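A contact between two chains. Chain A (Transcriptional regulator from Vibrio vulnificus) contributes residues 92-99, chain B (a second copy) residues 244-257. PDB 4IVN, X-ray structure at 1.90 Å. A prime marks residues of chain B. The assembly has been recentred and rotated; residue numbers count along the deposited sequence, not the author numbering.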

# COMPACT_ATOMS: atom_id res chain seq x y z
N ASP A 92 -4.73 -23.49 0.86
CA ASP A 92 -4.46 -22.81 -0.44
C ASP A 92 -3.71 -21.43 -0.29
O ASP A 92 -3.96 -20.65 0.61
N ILE A 93 -2.74 -21.18 -1.16
CA ILE A 93 -1.89 -20.00 -1.00
C ILE A 93 -2.69 -18.71 -0.91
O ILE A 93 -2.34 -17.85 -0.15
N CYS A 94 -3.81 -18.60 -1.62
CA CYS A 94 -4.67 -17.46 -1.43
C CYS A 94 -5.19 -17.35 -0.04
O CYS A 94 -5.25 -16.25 0.51
N ASP A 95 -5.66 -18.47 0.50
CA ASP A 95 -6.39 -18.45 1.75
C ASP A 95 -5.44 -18.18 2.90
O ASP A 95 -5.78 -17.49 3.86
N VAL A 96 -4.25 -18.74 2.82
CA VAL A 96 -3.24 -18.45 3.85
C VAL A 96 -2.74 -17.00 3.78
O VAL A 96 -2.58 -16.33 4.83
N SER A 97 -2.55 -16.46 2.58
CA SER A 97 -1.98 -15.12 2.51
C SER A 97 -3.03 -14.16 3.06
O SER A 97 -2.71 -13.25 3.84
N ALA A 98 -4.30 -14.39 2.69
CA ALA A 98 -5.44 -13.59 3.22
C ALA A 98 -5.59 -13.74 4.73
O ALA A 98 -5.77 -12.72 5.47
N GLN A 99 -5.49 -14.98 5.21
CA GLN A 99 -5.62 -15.18 6.66
C GLN A 99 -4.55 -14.45 7.48
O GLN A 99 -4.91 -13.83 8.50
N LEU B 244 -3.97 -4.94 -2.86
CA LEU B 244 -2.72 -5.41 -2.29
C LEU B 244 -2.73 -6.89 -2.02
O LEU B 244 -1.70 -7.53 -2.18
N LEU B 245 -3.84 -7.45 -1.54
CA LEU B 245 -3.89 -8.90 -1.41
C LEU B 245 -3.63 -9.63 -2.76
O LEU B 245 -2.88 -10.61 -2.77
N LEU B 246 -4.20 -9.16 -3.90
CA LEU B 246 -3.87 -9.74 -5.22
C LEU B 246 -2.34 -9.80 -5.47
O LEU B 246 -1.82 -10.81 -5.97
N VAL B 247 -1.63 -8.71 -5.12
CA VAL B 247 -0.19 -8.64 -5.29
C VAL B 247 0.52 -9.67 -4.42
O VAL B 247 1.38 -10.44 -4.93
N ASP B 248 0.16 -9.72 -3.12
CA ASP B 248 0.68 -10.66 -2.21
C ASP B 248 0.51 -12.10 -2.70
O ASP B 248 1.49 -12.89 -2.70
N VAL B 249 -0.72 -12.48 -3.08
CA VAL B 249 -0.94 -13.87 -3.53
C VAL B 249 -0.11 -14.22 -4.78
O VAL B 249 0.46 -15.33 -4.95
N LEU B 250 0.02 -13.22 -5.64
CA LEU B 250 0.66 -13.50 -6.90
C LEU B 250 2.09 -13.81 -6.54
O LEU B 250 2.62 -14.78 -7.00
N VAL B 251 2.73 -12.98 -5.73
CA VAL B 251 4.18 -13.17 -5.56
C VAL B 251 4.44 -14.40 -4.64
O VAL B 251 5.39 -15.15 -4.84
N ASN B 252 3.60 -14.61 -3.62
CA ASN B 252 3.70 -15.85 -2.84
C ASN B 252 3.45 -17.09 -3.68
O ASN B 252 4.08 -18.13 -3.43
N SER B 253 2.53 -17.02 -4.65
CA SER B 253 2.40 -18.21 -5.59
C SER B 253 3.63 -18.40 -6.46
O SER B 253 4.03 -19.52 -6.67
N LEU B 254 4.23 -17.31 -6.94
CA LEU B 254 5.53 -17.41 -7.63
C LEU B 254 6.56 -18.06 -6.74
O LEU B 254 7.28 -19.01 -7.17
N LEU B 255 6.64 -17.57 -5.49
CA LEU B 255 7.59 -18.19 -4.52
C LEU B 255 7.33 -19.71 -4.28
O LEU B 255 8.25 -20.52 -4.12
N GLU B 256 6.06 -20.09 -4.24
CA GLU B 256 5.71 -21.49 -4.04
C GLU B 256 6.03 -22.35 -5.27
O GLU B 256 6.60 -23.42 -5.13
N SER B 257 5.69 -21.91 -6.47
CA SER B 257 6.02 -22.69 -7.65
C SER B 257 7.50 -22.67 -8.03
O SER B 257 7.97 -23.61 -8.64

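Where two helices cross at a steep angle, a few side chains at the crossing usually carry most of the contact. The pairing of helix 93-99 with helix 244-257 of the second copy is a worked example. The axes approach to 9.3 Å, with 127° between their N-to-C directions, and Cys94 lies opposite Val249′ with their CA atoms 5.6 Å apart.

Ile93, in the first turn of its helix, has the largest covered surface. Its CA-to-CB bond points toward the partner, and chi1 t with chi2 p spreads the side chain over three residues of the other helix. Ile93 CG2 comes to 3.1 Å from Ser253′ OG, Ile93 CG1 lies 3.9 Å from Asn252′ CB, and Ile93 CD1 reaches 3.8 Å from OE2 of Glu256′, whose chain is extended through chi1 t and chi2 t. The hydroxyl of Ser253′ is not left without a partner beside the CG2 methyl of Ile93: in rotamer m it donates to its own helix, OG to Val249′ O at 2.7 Å.

One turn later, Ser97 also points toward the partner and forms a knob among Leu245′, Asp248′, Val249′ and Asn252′. Ser97 OG, in rotamer m, donates to Ile93 O at 2.8 Å and accepts from Asn252′ ND2 at 3.0 Å, with a nearly straight N-H...acceptor angle of 164°. One hydroxyl thus joins an intrahelical bond to the single hydrogen bond between the stretches. Ser97 CB sits 3.3 Å from Asp248′ OD2.

Val249′, chi1 t, provides the apolar counterpart. Though its CA-to-CB bond points sideways, Val249′ CG1 packs 3.3 Å from Cys94 SG, and Val249′ CG2 lies 3.9 Å from Ser97 CB. Leu245′ extends this apolar surface, with CD2 3.9 Å from Ala98 CB.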

# COMPACT_ATOMS: atom_id res chain seq x y z
CB ASP A 92 -5.79 -22.79 -1.21
CG ASP A 92 -5.97 -21.63 -2.16
OD1 ASP A 92 -6.05 -21.87 -3.38
OD2 ASP A 92 -6.18 -20.50 -1.70
CB ILE A 93 -0.76 -19.93 -2.06
CG1 ILE A 93 0.35 -18.97 -1.61
CG2 ILE A 93 -1.32 -19.55 -3.43
CD1 ILE A 93 0.99 -19.37 -0.30
CB CYS A 94 -5.89 -17.51 -2.33
SG CYS A 94 -5.50 -17.20 -4.06
CB ASP A 95 -7.17 -19.76 1.96
CG ASP A 95 -8.33 -19.93 0.94
OD1 ASP A 95 -8.35 -20.98 0.25
OD2 ASP A 95 -9.17 -19.01 0.78
CB VAL A 96 -2.04 -19.42 3.78
CG1 VAL A 96 -1.17 -19.21 5.03
CG2 VAL A 96 -2.52 -20.90 3.69
CB SER A 97 -1.62 -14.74 1.06
OG SER A 97 -0.70 -15.69 0.51
CB ALA A 98 -6.74 -13.99 2.54
CB GLN A 99 -5.75 -16.64 7.07
CG GLN A 99 -6.15 -16.85 8.56
CD GLN A 99 -7.58 -16.42 8.87
OE1 GLN A 99 -8.53 -16.87 8.23
NE2 GLN A 99 -7.75 -15.54 9.86
CB LEU B 244 -2.41 -4.67 -0.97
CG LEU B 244 -2.08 -3.18 -1.28
CD1 LEU B 244 -2.15 -2.43 0.06
CD2 LEU B 244 -0.77 -2.83 -1.94
CB LEU B 245 -5.22 -9.40 -0.78
CG LEU B 245 -5.33 -10.92 -0.73
CD1 LEU B 245 -4.28 -11.58 0.25
CD2 LEU B 245 -6.74 -11.29 -0.34
CB LEU B 246 -4.54 -8.94 -6.34
CG LEU B 246 -6.09 -8.88 -6.27
CD1 LEU B 246 -6.72 -8.16 -7.45
CD2 LEU B 246 -6.70 -10.26 -6.14
CB VAL B 247 0.33 -7.20 -4.98
CG1 VAL B 247 1.84 -7.17 -4.89
CG2 VAL B 247 -0.19 -6.18 -5.97
CB ASP B 248 0.06 -10.46 -0.81
CG ASP B 248 0.77 -11.27 0.23
OD1 ASP B 248 2.02 -11.23 0.28
OD2 ASP B 248 0.09 -11.94 1.02
CB VAL B 249 -2.47 -14.03 -3.78
CG1 VAL B 249 -2.79 -15.31 -4.50
CG2 VAL B 249 -3.15 -14.03 -2.41
CB LEU B 250 0.59 -12.31 -7.84
CG LEU B 250 1.56 -12.30 -9.02
CD1 LEU B 250 1.34 -13.48 -10.00
CD2 LEU B 250 1.47 -10.97 -9.77
CB VAL B 251 4.84 -11.81 -5.08
CG1 VAL B 251 6.31 -12.04 -4.67
CG2 VAL B 251 4.57 -10.75 -6.13
CB ASN B 252 2.73 -15.87 -1.67
CG ASN B 252 2.96 -14.69 -0.70
OD1 ASN B 252 4.00 -14.03 -0.76
ND2 ASN B 252 1.93 -14.34 0.06
CB SER B 253 1.17 -18.17 -6.47
OG SER B 253 0.04 -17.90 -5.67
CB LEU B 254 6.06 -16.04 -8.03
CG LEU B 254 5.51 -15.48 -9.35
CD1 LEU B 254 5.67 -13.95 -9.40
CD2 LEU B 254 6.22 -16.20 -10.53
CB LEU B 255 7.62 -17.40 -3.21
CG LEU B 255 8.38 -16.05 -3.23
CD1 LEU B 255 7.92 -15.14 -2.08
CD2 LEU B 255 9.90 -16.30 -3.19
CB GLU B 256 4.23 -21.60 -3.67
CG GLU B 256 3.78 -23.00 -3.25
CD GLU B 256 2.30 -23.00 -2.91
OE1 GLU B 256 1.47 -23.15 -3.82
OE2 GLU B 256 1.97 -22.80 -1.72
CB SER B 257 5.20 -22.25 -8.87
OG SER B 257 3.86 -21.94 -8.54